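Phosphoribosylglycinamide synthetase (Anaerococcus prevotii, PDB 4DIM) probably acts as an ATP-dependent ligase of the ATP-grasp type, binding ATP and a metal ion, perhaps making glycinamide ribonucleotide for purine synthesis. Local coordinates at residues A[103-106]-A[111-114]; A[120-125]-A[250-255]; A[210-215]-A[240-245]; A[260-265]-A[271-276]. All coordinates share one frame; numbering follows the deposited sequence.

Contact 1: residues A[103-106]-A[111-114]; sequences AAIM and YKMK
Met106 and Lys112 meet where helix 101-108 ends and helix 110-120 begins, two helices separated by a very short connection. Three apolar carbon contacts carry the side-chain packing. CG of Met106, a selenomethionine, lies 3.9 Å from CB of Lys112, at the root of the lysine chain. Further out, Ile105 CG2 sits 3.7 Å from Lys112 CE and almost as near to CD, the two side chains lying side by side and pointing the same way. The lysine can do this because its CG is anti to its own carbonyl carbon (chi1 -74°) and the chain stays nearly straight until it bends before NZ.

A second group of contacts sets carbons against backbone oxygens. Met106, bent at its last torsion, brings CE to 3.4 Å from Lys112 O, with CG also close to that oxygen, while Met106 O faces CB of Met113, also a selenomethionine, at 3.3 Å. On the polar side, Met106 O approaches Met113 N, but the angle is too poor for a hydrogen bond. Outside the pair, Leu253 of helix 236-253 packs on both Met106 and Met113, and Lys112 N has a weak bond to Asp109 OD2.

With no hydrogen bond or salt bridge across it, this junction between two consecutive helices depends on van der Waals packing, and the lysine contributes through its methylene groups rather than its charge.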
loop_
_atom_site.group_PDB
_atom_site.type_symbol
_atom_site.label_atom_id
_atom_site.label_comp_id
_atom_site.label_asym_id
_atom_site.label_seq_id
_atom_site.Cartn_x
_atom_site.Cartn_y
_atom_site.Cartn_z
ATOM N N ALA A 103 -1.025 -17.025 -3.944
ATOM C CA ALA A 103 -0.354 -16.091 -3.016
ATOM C C ALA A 103 -1.184 -14.839 -2.769
ATOM O O ALA A 103 -1.194 -14.304 -1.655
ATOM C CB ALA A 103 1.000 -15.684 -3.571
ATOM N N ALA A 104 -1.824 -14.345 -3.847
ATOM C CA ALA A 104 -2.690 -13.171 -3.855
ATOM C C ALA A 104 -3.963 -13.415 -3.003
ATOM O O ALA A 104 -4.417 -12.504 -2.293
ATOM C CB ALA A 104 -3.050 -12.822 -5.288
ATOM N N ILE A 105 -4.528 -14.638 -3.090
ATOM C CA ILE A 105 -5.688 -15.080 -2.299
ATOM C C ILE A 105 -5.316 -15.151 -0.815
ATOM O O ILE A 105 -6.133 -14.868 0.060
ATOM C CB ILE A 105 -6.157 -16.487 -2.793
ATOM C CG1 ILE A 105 -6.778 -16.444 -4.219
ATOM C CG2 ILE A 105 -7.094 -17.157 -1.790
ATOM C CD1 ILE A 105 -8.330 -16.304 -4.329
HETATM N N MSE A 106 -4.109 -15.636 -0.543
HETATM C CA MSE A 106 -3.660 -15.853 0.809
HETATM C C MSE A 106 -3.465 -14.551 1.519
HETATM O O MSE A 106 -3.800 -14.456 2.686
HETATM C CB MSE A 106 -2.385 -16.666 0.806
HETATM C CG MSE A 106 -2.169 -17.426 2.099
HETATM SE SE MSE A 106 -0.952 -18.888 1.850
HETATM C CE MSE A 106 -2.011 -20.313 2.979
ATOM N N TYR A 111 -7.716 -15.262 7.374
ATOM C CA TYR A 111 -7.688 -16.607 7.965
ATOM C C TYR A 111 -6.532 -17.415 7.378
ATOM O O TYR A 111 -5.818 -18.073 8.121
ATOM C CB TYR A 111 -8.989 -17.423 7.732
ATOM C CG TYR A 111 -10.339 -16.814 8.057
ATOM C CD1 TYR A 111 -11.016 -17.167 9.223
ATOM C CD2 TYR A 111 -11.070 -16.146 7.075
ATOM C CE1 TYR A 111 -12.357 -16.813 9.426
ATOM C CE2 TYR A 111 -12.398 -15.767 7.278
ATOM C CZ TYR A 111 -13.027 -16.068 8.474
ATOM O OH TYR A 111 -14.322 -15.671 8.702
ATOM N N LYS A 112 -6.401 -17.395 6.037
ATOM C CA LYS A 112 -5.372 -18.103 5.275
ATOM C C LYS A 112 -3.994 -17.522 5.500
ATOM O O LYS A 112 -3.009 -18.265 5.489
ATOM C CB LYS A 112 -5.655 -18.056 3.764
ATOM C CG LYS A 112 -6.778 -18.945 3.239
ATOM C CD LYS A 112 -6.896 -18.819 1.689
ATOM C CE LYS A 112 -8.296 -19.078 1.136
ATOM N NZ LYS A 112 -8.569 -20.521 0.919
HETATM N N MSE A 113 -3.914 -16.186 5.646
HETATM C CA MSE A 113 -2.657 -15.479 5.916
HETATM C C MSE A 113 -2.149 -15.834 7.290
HETATM O O MSE A 113 -0.978 -16.157 7.452
HETATM C CB MSE A 113 -2.852 -13.942 5.827
HETATM C CG MSE A 113 -1.543 -13.167 5.618
HETATM SE SE MSE A 113 -1.597 -11.265 6.048
HETATM C CE MSE A 113 -2.134 -11.351 7.940
ATOM N N LYS A 114 -3.022 -15.792 8.282
ATOM C CA LYS A 114 -2.640 -16.058 9.673
ATOM C C LYS A 114 -2.339 -17.547 9.901
ATOM O O LYS A 114 -1.662 -17.890 10.876
ATOM C CB LYS A 114 -3.751 -15.568 10.634
ATOM C CG LYS A 114 -4.014 -14.062 10.550
ATOM C CD LYS A 114 -3.321 -13.233 11.605
ATOM C CE LYS A 114 -3.893 -11.825 11.685
ATOM N NZ LYS A 114 -2.858 -10.749 11.581
#

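Contact 2: residues A[120-125]-A[250-255]; sequences YNVNTA and IKALGL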
loop_
_atom_site.group_PDB
_atom_site.type_symbol
_atom_site.label_atom_id
_atom_site.label_comp_id
_atom_site.label_asym_id
_atom_site.label_seq_id
_atom_site.Cartn_x
_atom_site.Cartn_y
_atom_site.Cartn_z
ATOM N N TYR A 120 4.717 -21.092 9.456
ATOM C CA TYR A 120 6.055 -20.559 9.174
ATOM C C TYR A 120 6.575 -19.660 10.311
ATOM O O TYR A 120 7.707 -19.162 10.214
ATOM C CB TYR A 120 6.065 -19.812 7.825
ATOM C CG TYR A 120 5.988 -20.772 6.659
ATOM C CD1 TYR A 120 7.097 -21.508 6.267
ATOM C CD2 TYR A 120 4.775 -21.064 6.051
ATOM C CE1 TYR A 120 7.012 -22.477 5.272
ATOM C CE2 TYR A 120 4.703 -21.941 4.975
ATOM C CZ TYR A 120 5.817 -22.682 4.616
ATOM O OH TYR A 120 5.774 -23.648 3.638
ATOM N N ASN A 121 5.804 -19.528 11.418
ATOM C CA ASN A 121 6.217 -18.816 12.619
ATOM C C ASN A 121 6.584 -17.360 12.323
ATOM O O ASN A 121 7.706 -16.912 12.575
ATOM C CB ASN A 121 7.407 -19.559 13.296
ATOM C CG ASN A 121 7.749 -19.029 14.674
ATOM O OD1 ASN A 121 6.916 -18.465 15.389
ATOM N ND2 ASN A 121 8.973 -19.163 15.072
ATOM N N VAL A 122 5.635 -16.638 11.780
ATOM C CA VAL A 122 5.774 -15.212 11.486
ATOM C C VAL A 122 5.030 -14.459 12.564
ATOM O O VAL A 122 3.911 -14.826 12.881
ATOM C CB VAL A 122 5.244 -14.891 10.061
ATOM C CG1 VAL A 122 5.078 -13.380 9.839
ATOM C CG2 VAL A 122 6.175 -15.493 9.004
ATOM N N ASN A 123 5.645 -13.422 13.126
ATOM C CA ASN A 123 5.032 -12.584 14.154
ATOM C C ASN A 123 3.863 -11.873 13.597
ATOM O O ASN A 123 3.983 -11.126 12.615
ATOM C CB ASN A 123 5.992 -11.535 14.703
ATOM C CG ASN A 123 7.141 -12.051 15.489
ATOM O OD1 ASN A 123 7.213 -13.228 15.833
ATOM N ND2 ASN A 123 8.073 -11.168 15.762
ATOM N N THR A 124 2.723 -12.133 14.204
ATOM C CA THR A 124 1.461 -11.528 13.830
ATOM C C THR A 124 0.479 -11.689 15.011
ATOM O O THR A 124 0.692 -12.577 15.853
ATOM C CB THR A 124 0.953 -12.240 12.557
ATOM O OG1 THR A 124 -0.046 -11.425 11.929
ATOM C CG2 THR A 124 0.411 -13.684 12.869
ATOM N N ALA A 125 -0.607 -10.879 15.030
ATOM C CA ALA A 125 -1.719 -11.015 15.996
ATOM C C ALA A 125 -2.433 -12.344 15.720
ATOM O O ALA A 125 -3.122 -12.480 14.714
ATOM C CB ALA A 125 -2.711 -9.858 15.856
ATOM N N ILE A 250 7.113 -13.118 3.205
ATOM C CA ILE A 250 7.177 -13.231 1.757
ATOM C C ILE A 250 7.232 -14.679 1.381
ATOM O O ILE A 250 6.486 -15.109 0.502
ATOM C CB ILE A 250 8.391 -12.433 1.207
ATOM C CG1 ILE A 250 8.031 -10.912 1.181
ATOM C CG2 ILE A 250 8.792 -12.925 -0.176
ATOM C CD1 ILE A 250 9.190 -10.019 1.137
ATOM N N LYS A 251 8.072 -15.434 2.060
ATOM C CA LYS A 251 8.224 -16.855 1.776
ATOM C C LYS A 251 7.041 -17.664 2.346
ATOM O O LYS A 251 6.494 -18.468 1.596
ATOM C CB LYS A 251 9.562 -17.396 2.270
ATOM C CG LYS A 251 10.003 -18.649 1.478
ATOM C CD LYS A 251 11.533 -18.743 1.200
ATOM C CE LYS A 251 11.872 -19.461 -0.101
ATOM N NZ LYS A 251 11.756 -20.956 -0.003
ATOM N N ALA A 252 6.555 -17.373 3.586
ATOM C CA ALA A 252 5.353 -18.047 4.176
ATOM C C ALA A 252 4.131 -18.027 3.233
ATOM O O ALA A 252 3.366 -18.992 3.169
ATOM C CB ALA A 252 4.954 -17.399 5.505
ATOM N N LEU A 253 3.971 -16.933 2.507
ATOM C CA LEU A 253 2.882 -16.707 1.572
ATOM C C LEU A 253 3.233 -17.001 0.098
ATOM O O LEU A 253 2.323 -17.011 -0.730
ATOM C CB LEU A 253 2.463 -15.248 1.712
ATOM C CG LEU A 253 1.895 -14.866 3.063
ATOM C CD1 LEU A 253 1.847 -13.392 3.186
ATOM C CD2 LEU A 253 0.504 -15.441 3.260
ATOM N N GLY A 254 4.507 -17.211 -0.230
ATOM C CA GLY A 254 4.918 -17.539 -1.590
ATOM C C GLY A 254 4.879 -16.397 -2.588
ATOM O O GLY A 254 4.643 -16.627 -3.781
ATOM N N LEU A 255 5.143 -15.160 -2.124
ATOM C CA LEU A 255 5.148 -14.028 -3.023
ATOM C C LEU A 255 6.409 -14.011 -3.855
ATOM O O LEU A 255 7.473 -14.304 -3.323
ATOM C CB LEU A 255 5.033 -12.701 -2.278
ATOM C CG LEU A 255 3.652 -12.287 -1.823
ATOM C CD1 LEU A 255 3.323 -12.941 -0.535
ATOM C CD2 LEU A 255 3.597 -10.815 -1.579
#
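Ala252 packs its methyl group against the base of Tyr120, with CB to CB at 3.5 Å. The ring continues the contact: Ala252 CA lies 4.0 Å from the centroid of the Tyr120 ring and 30° off its normal, an off-centre CH-pi contact made mainly at the CD2 side, where CD2 is 3.6 Å from Ala252 CA. Tyr120 CG stands anti to its carbonyl carbon (chi1 -73°), which carries the ring along the last turn of helix 236-253 so that CE2 reaches the neighbourhood of Ala252 O. Val122 adds a looser touch on the same methyl, its CG2 being 4.2 Å from Ala252 CB.

Both partners sit at helix C-termini, and both helices finish in a Schellman motif. Asn121 takes up the positive phi after helix 110-120, turning the chain so that Tyr120 and Val122 can reach the same alanine. In the other segment the positive phi falls on Gly254, where Gly254 N bonds to Lys251 O at 3.0 Å and Leu255 N to Ile250 O at 2.9 Å.

Further out, the same helix holds the departing loop: Lys248 NZ bonds to Asn121 O and Glu245 OE1 accepts from Asn123 N. Beyond these, Thr124 OG1 is shared between Ile273 O of strand 270-277 and Lys114 NZ, while Phe117 packs on both Val122 and Leu253.

Contact 3: residues A[210-215]-A[240-245]; sequences VMPHGD and EKTKTE
Val210 points toward helix 236-253, where it packs on Lys243 and Thr242. Its CB lies 3.8 Å from CG of Lys243, its CG2 is 4.0 Å from Lys243 CA, and its CG1, anti to the backbone N (chi1 -172°), turns toward Thr242, 4.2 Å from that residue's CG2. Lys243, extended beyond CG, passes alongside Val210, with CE 3.6 Å from Val210 O; its NZ forms a salt bridge with Glu240 OE2 at 3.4 Å, weak as a hydrogen bond, one turn back on the same helix. Pro212, two residues along the strand, presents its ring on the same face: Pro212 CG meets Thr242 CG2 at 4.0 Å, the two side chains sliding past each other in opposite directions. Thr242 thus offers its methyl to the strand, while its hydroxyl is bonded to Ile238 O within the helix. Trimming Val210 to an alanine would probably open a gap beside Lys243 CA and take from the Thr242 methyl its contact with CG1.

The strand and helix segments cross at 126°, their axes 8.3 Å apart. Thr242 also packs on Phe196 and Ala198 of strand 194-203 and on Val271 of strand 270-277, so helix 236-253 spans several strands of the large antiparallel sheet. Met211, pointing away from this helix, packs instead on helix 285-293.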
loop_
_atom_site.group_PDB
_atom_site.type_symbol
_atom_site.label_atom_id
_atom_site.label_comp_id
_atom_site.label_asym_id
_atom_site.label_seq_id
_atom_site.Cartn_x
_atom_site.Cartn_y
_atom_site.Cartn_z
ATOM N N VAL A 210 14.128 -4.435 2.283
ATOM C CA VAL A 210 13.003 -4.170 3.157
ATOM C C VAL A 210 13.267 -2.755 3.668
ATOM O O VAL A 210 14.312 -2.489 4.272
ATOM C CB VAL A 210 12.728 -5.195 4.273
ATOM C CG1 VAL A 210 11.416 -4.876 4.968
ATOM C CG2 VAL A 210 12.674 -6.606 3.708
HETATM N N MSE A 211 12.379 -1.827 3.296
HETATM C CA MSE A 211 12.527 -0.440 3.680
HETATM C C MSE A 211 11.416 -0.009 4.646
HETATM O O MSE A 211 10.354 0.410 4.194
HETATM C CB MSE A 211 12.510 0.461 2.437
HETATM C CG MSE A 211 12.916 1.924 2.751
HETATM SE SE MSE A 211 12.424 3.104 1.303
HETATM C CE MSE A 211 10.663 3.160 1.708
ATOM N N PRO A 212 11.698 0.038 5.963
ATOM C CA PRO A 212 10.702 0.569 6.908
ATOM C C PRO A 212 10.371 2.033 6.631
ATOM O O PRO A 212 11.174 2.756 6.066
ATOM C CB PRO A 212 11.386 0.392 8.278
ATOM C CG PRO A 212 12.356 -0.710 8.061
ATOM C CD PRO A 212 12.852 -0.552 6.673
ATOM N N HIS A 213 9.152 2.446 6.961
ATOM C CA HIS A 213 8.756 3.837 6.747
ATOM C C HIS A 213 7.687 4.284 7.734
ATOM O O HIS A 213 6.927 3.483 8.305
ATOM C CB HIS A 213 8.300 4.119 5.295
ATOM C CG HIS A 213 7.251 3.201 4.776
ATOM N ND1 HIS A 213 5.912 3.380 5.096
ATOM C CD2 HIS A 213 7.369 2.149 3.930
ATOM C CE1 HIS A 213 5.274 2.390 4.504
ATOM N NE2 HIS A 213 6.111 1.638 3.765
ATOM N N GLY A 214 7.699 5.578 7.974
ATOM C CA GLY A 214 6.782 6.204 8.905
ATOM C C GLY A 214 5.465 6.476 8.239
ATOM O O GLY A 214 5.421 6.689 7.028
ATOM N N ASP A 215 4.389 6.423 9.025
ATOM C CA ASP A 215 3.023 6.592 8.541
ATOM C C ASP A 215 2.321 7.730 9.285
ATOM O O ASP A 215 1.931 7.557 10.435
ATOM C CB ASP A 215 2.247 5.262 8.731
ATOM C CG ASP A 215 2.690 4.050 7.877
ATOM O OD1 ASP A 215 3.565 4.221 6.971
ATOM O OD2 ASP A 215 2.126 2.941 8.081
ATOM N N GLU A 240 16.057 -4.249 11.619
ATOM C CA GLU A 240 16.479 -5.617 11.286
ATOM C C GLU A 240 15.432 -6.638 11.612
ATOM O O GLU A 240 15.311 -7.626 10.896
ATOM C CB GLU A 240 17.762 -5.968 12.019
ATOM C CG GLU A 240 18.959 -5.137 11.579
ATOM C CD GLU A 240 19.224 -4.993 10.084
ATOM O OE1 GLU A 240 19.412 -6.029 9.397
ATOM O OE2 GLU A 240 19.266 -3.831 9.605
ATOM N N LYS A 241 14.689 -6.422 12.703
ATOM C CA LYS A 241 13.563 -7.278 13.057
ATOM C C LYS A 241 12.466 -7.221 11.968
ATOM O O LYS A 241 11.827 -8.227 11.724
ATOM C CB LYS A 241 13.000 -6.875 14.419
ATOM C CG LYS A 241 13.716 -7.522 15.585
ATOM C CD LYS A 241 13.278 -6.910 16.916
ATOM C CE LYS A 241 14.054 -7.453 18.101
ATOM N NZ LYS A 241 13.952 -6.548 19.263
ATOM N N THR A 242 12.281 -6.066 11.317
ATOM C CA THR A 242 11.306 -5.848 10.240
ATOM C C THR A 242 11.772 -6.601 8.971
ATOM O O THR A 242 10.974 -7.293 8.318
ATOM C CB THR A 242 11.119 -4.314 10.011
ATOM O OG1 THR A 242 10.523 -3.760 11.176
ATOM C CG2 THR A 242 10.235 -3.976 8.849
ATOM N N LYS A 243 13.056 -6.477 8.644
ATOM C CA LYS A 243 13.682 -7.189 7.532
ATOM C C LYS A 243 13.503 -8.698 7.708
ATOM O O LYS A 243 13.193 -9.407 6.754
ATOM C CB LYS A 243 15.203 -6.848 7.435
ATOM C CG LYS A 243 15.504 -5.470 6.811
ATOM C CD LYS A 243 16.929 -4.987 6.908
ATOM C CE LYS A 243 17.047 -3.577 6.354
ATOM N NZ LYS A 243 18.455 -3.061 6.393
ATOM N N THR A 244 13.634 -9.166 8.949
ATOM C CA THR A 244 13.481 -10.564 9.252
ATOM C C THR A 244 12.050 -11.033 9.035
ATOM O O THR A 244 11.865 -12.066 8.384
ATOM C CB THR A 244 13.931 -10.854 10.681
ATOM O OG1 THR A 244 15.359 -10.709 10.738
ATOM C CG2 THR A 244 13.531 -12.263 11.143
ATOM N N GLU A 245 11.046 -10.342 9.623
ATOM C CA GLU A 245 9.656 -10.800 9.506
ATOM C C GLU A 245 9.141 -10.653 8.090
ATOM O O GLU A 245 8.406 -11.526 7.640
ATOM C CB GLU A 245 8.713 -10.064 10.469
ATOM C CG GLU A 245 8.926 -10.305 11.948
ATOM C CD GLU A 245 9.182 -11.736 12.386
ATOM O OE1 GLU A 245 8.215 -12.526 12.375
ATOM O OE2 GLU A 245 10.328 -12.060 12.778
#

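Contact 4: residues A[260-265]-A[271-276]; sequences VNVDMI and VYIIEL
Asp263 and Glu275 are joined across these antiparallel strands by a nearly straight bond, Asp263 N to Glu275 O at 3.0 Å and 172°. Asp263 O in turn accepts from two successive amides: firmly from Ile274 N at 2.7 Å, weakly from Glu275 N at 3.4 Å. Beyond this point Ile265 and Tyr272 form a hydrogen-bonded pair, with Ile265 N to Tyr272 O at 2.9 Å and the return bond from Tyr272 N to Ile265 O, each donor lying in the carbonyl plane of its acceptor.

Two residues facing one make this a classic beta bulge, set in the hairpin of strands 258-267 and 270-277 at one margin of the large antiparallel sheet. Ile274, the extra residue, brings its CD1 close to Met264 O and against Ile265 CB. The carboxylates of Asp263 and Glu275 stand nearly perpendicular, 87° apart; Glu275 OE1 has its salt bridge with Lys110.

On the opposite face Met264, bent at chi2 and chi3, curls so that CE comes 3.5 Å from Val271 CG2. Val262 CG2 and Leu276 CD1 lie 3.8 Å apart, and Leu276 CD2 is 3.9 Å from Val260 CG1. Cutting Leu276 back to an alanine is likely to take from Val260 its apolar partner on the other strand and leave Val262 with Ile273. Ala249 of helix 236-253 covers Ile273 and Leu276 on this face.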
loop_
_atom_site.group_PDB
_atom_site.type_symbol
_atom_site.label_atom_id
_atom_site.label_comp_id
_atom_site.label_asym_id
_atom_site.label_seq_id
_atom_site.Cartn_x
_atom_site.Cartn_y
_atom_site.Cartn_z
ATOM N N VAL A 260 6.287 -5.282 -2.891
ATOM C CA VAL A 260 5.475 -5.634 -1.712
ATOM C C VAL A 260 5.274 -4.438 -0.796
ATOM O O VAL A 260 6.159 -3.600 -0.600
ATOM C CB VAL A 260 6.170 -6.802 -0.939
ATOM C CG1 VAL A 260 5.433 -7.164 0.357
ATOM C CG2 VAL A 260 6.358 -8.031 -1.847
ATOM N N ASN A 261 4.091 -4.395 -0.225
ATOM C CA ASN A 261 3.614 -3.360 0.677
ATOM C C ASN A 261 3.145 -4.023 1.935
ATOM O O ASN A 261 2.372 -4.956 1.836
ATOM C CB ASN A 261 2.464 -2.585 0.021
ATOM C CG ASN A 261 1.914 -1.503 0.912
ATOM O OD1 ASN A 261 2.581 -0.516 1.191
ATOM N ND2 ASN A 261 0.788 -1.741 1.522
ATOM N N VAL A 262 3.664 -3.593 3.080
ATOM C CA VAL A 262 3.420 -4.156 4.401
ATOM C C VAL A 262 3.008 -3.090 5.463
ATOM O O VAL A 262 3.517 -1.951 5.475
ATOM C CB VAL A 262 4.680 -4.903 4.919
ATOM C CG1 VAL A 262 4.300 -5.905 5.995
ATOM C CG2 VAL A 262 5.418 -5.596 3.773
ATOM N N ASP A 263 2.074 -3.512 6.354
ATOM C CA ASP A 263 1.596 -2.755 7.509
ATOM C C ASP A 263 2.099 -3.506 8.710
ATOM O O ASP A 263 1.748 -4.675 8.904
ATOM C CB ASP A 263 0.051 -2.614 7.548
ATOM C CG ASP A 263 -0.615 -1.944 6.358
ATOM O OD1 ASP A 263 -0.007 -1.010 5.778
ATOM O OD2 ASP A 263 -1.798 -2.262 6.086
HETATM N N MSE A 264 2.953 -2.852 9.475
HETATM C CA MSE A 264 3.588 -3.360 10.665
HETATM C C MSE A 264 3.030 -2.721 11.933
HETATM O O MSE A 264 2.397 -1.676 11.912
HETATM C CB MSE A 264 5.099 -3.008 10.629
HETATM C CG MSE A 264 5.883 -3.252 9.271
HETATM SE SE MSE A 264 6.277 -5.069 8.982
HETATM C CE MSE A 264 6.987 -5.735 10.812
ATOM N N ILE A 265 3.407 -3.288 13.056
ATOM C CA ILE A 265 3.159 -2.697 14.371
ATOM C C ILE A 265 4.326 -3.067 15.296
ATOM O O ILE A 265 4.794 -4.208 15.306
ATOM C CB ILE A 265 1.799 -3.062 14.985
ATOM C CG1 ILE A 265 1.611 -2.387 16.360
ATOM C CG2 ILE A 265 1.640 -4.556 15.101
ATOM C CD1 ILE A 265 0.321 -2.050 16.648
ATOM N N VAL A 271 8.116 -6.833 16.431
ATOM C CA VAL A 271 7.320 -6.299 15.332
ATOM C C VAL A 271 6.427 -7.379 14.821
ATOM O O VAL A 271 6.773 -8.545 14.861
ATOM C CB VAL A 271 8.193 -5.671 14.222
ATOM C CG1 VAL A 271 9.096 -4.599 14.808
ATOM C CG2 VAL A 271 9.026 -6.724 13.480
ATOM N N TYR A 272 5.258 -6.978 14.361
ATOM C CA TYR A 272 4.212 -7.873 13.865
ATOM C C TYR A 272 3.671 -7.366 12.552
ATOM O O TYR A 272 3.510 -6.151 12.394
ATOM C CB TYR A 272 3.064 -7.957 14.890
ATOM C CG TYR A 272 3.516 -8.401 16.259
ATOM C CD1 TYR A 272 3.388 -9.726 16.661
ATOM C CD2 TYR A 272 4.011 -7.488 17.180
ATOM C CE1 TYR A 272 3.824 -10.144 17.913
ATOM C CE2 TYR A 272 4.437 -7.891 18.440
ATOM C CZ TYR A 272 4.374 -9.229 18.794
ATOM O OH TYR A 272 4.805 -9.662 20.041
ATOM N N ILE A 273 3.321 -8.303 11.641
ATOM C CA ILE A 273 2.747 -7.978 10.343
ATOM C C ILE A 273 1.275 -7.973 10.471
ATOM O O ILE A 273 0.693 -9.016 10.765
ATOM C CB ILE A 273 3.193 -9.002 9.275
ATOM C CG1 ILE A 273 4.722 -8.959 9.106
ATOM C CG2 ILE A 273 2.442 -8.764 7.925
ATOM C CD1 ILE A 273 5.222 -9.795 8.215
ATOM N N ILE A 274 0.641 -6.835 10.159
ATOM C CA ILE A 274 -0.825 -6.738 10.142
ATOM C C ILE A 274 -1.367 -7.156 8.755
ATOM O O ILE A 274 -2.208 -8.024 8.692
ATOM C CB ILE A 274 -1.306 -5.315 10.493
ATOM C CG1 ILE A 274 -0.778 -4.862 11.844
ATOM C CG2 ILE A 274 -2.831 -5.267 10.469
ATOM C CD1 ILE A 274 -0.595 -3.315 11.874
ATOM N N GLU A 275 -0.916 -6.488 7.686
ATOM C CA GLU A 275 -1.322 -6.706 6.295
ATOM C C GLU A 275 -0.079 -6.789 5.391
ATOM O O GLU A 275 0.924 -6.140 5.659
ATOM C CB GLU A 275 -2.254 -5.579 5.752
ATOM C CG GLU A 275 -3.405 -5.097 6.614
ATOM C CD GLU A 275 -4.550 -6.076 6.859
ATOM O OE1 GLU A 275 -4.528 -7.192 6.285
ATOM O OE2 GLU A 275 -5.481 -5.716 7.622
ATOM N N LEU A 276 -0.179 -7.548 4.305
ATOM C CA LEU A 276 0.886 -7.734 3.321
ATOM C C LEU A 276 0.268 -7.960 1.937
ATOM O O LEU A 276 -0.489 -8.909 1.758
ATOM C CB LEU A 276 1.771 -8.923 3.715
ATOM C CG LEU A 276 3.129 -8.964 2.976
ATOM C CD1 LEU A 276 4.316 -9.271 3.925
ATOM C CD2 LEU A 276 3.128 -9.940 1.839
#

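Overall arrangement
From the N terminus, contact 1 closes first, a short turn between helices 101-108 and 110-120. Contact 2 then spans 124 residues, joining the end of the second helix to the end of helix 236-253, and contact 3 is nested inside that loop, pairing the same helix with strand 206-219. Contact 4 follows in series as a hairpin; none of the four cross. Contact 2 touches both the helices of contact 1 and the hairpin of contact 4, where Leu255 packs on Leu276, and contact 1 reaches that hairpin directly through Met113 and Ile274. Val271 meets helix 240-245, so contacts 3 and 4 bind one helix to one sheet within the probable ATP-grasp domain.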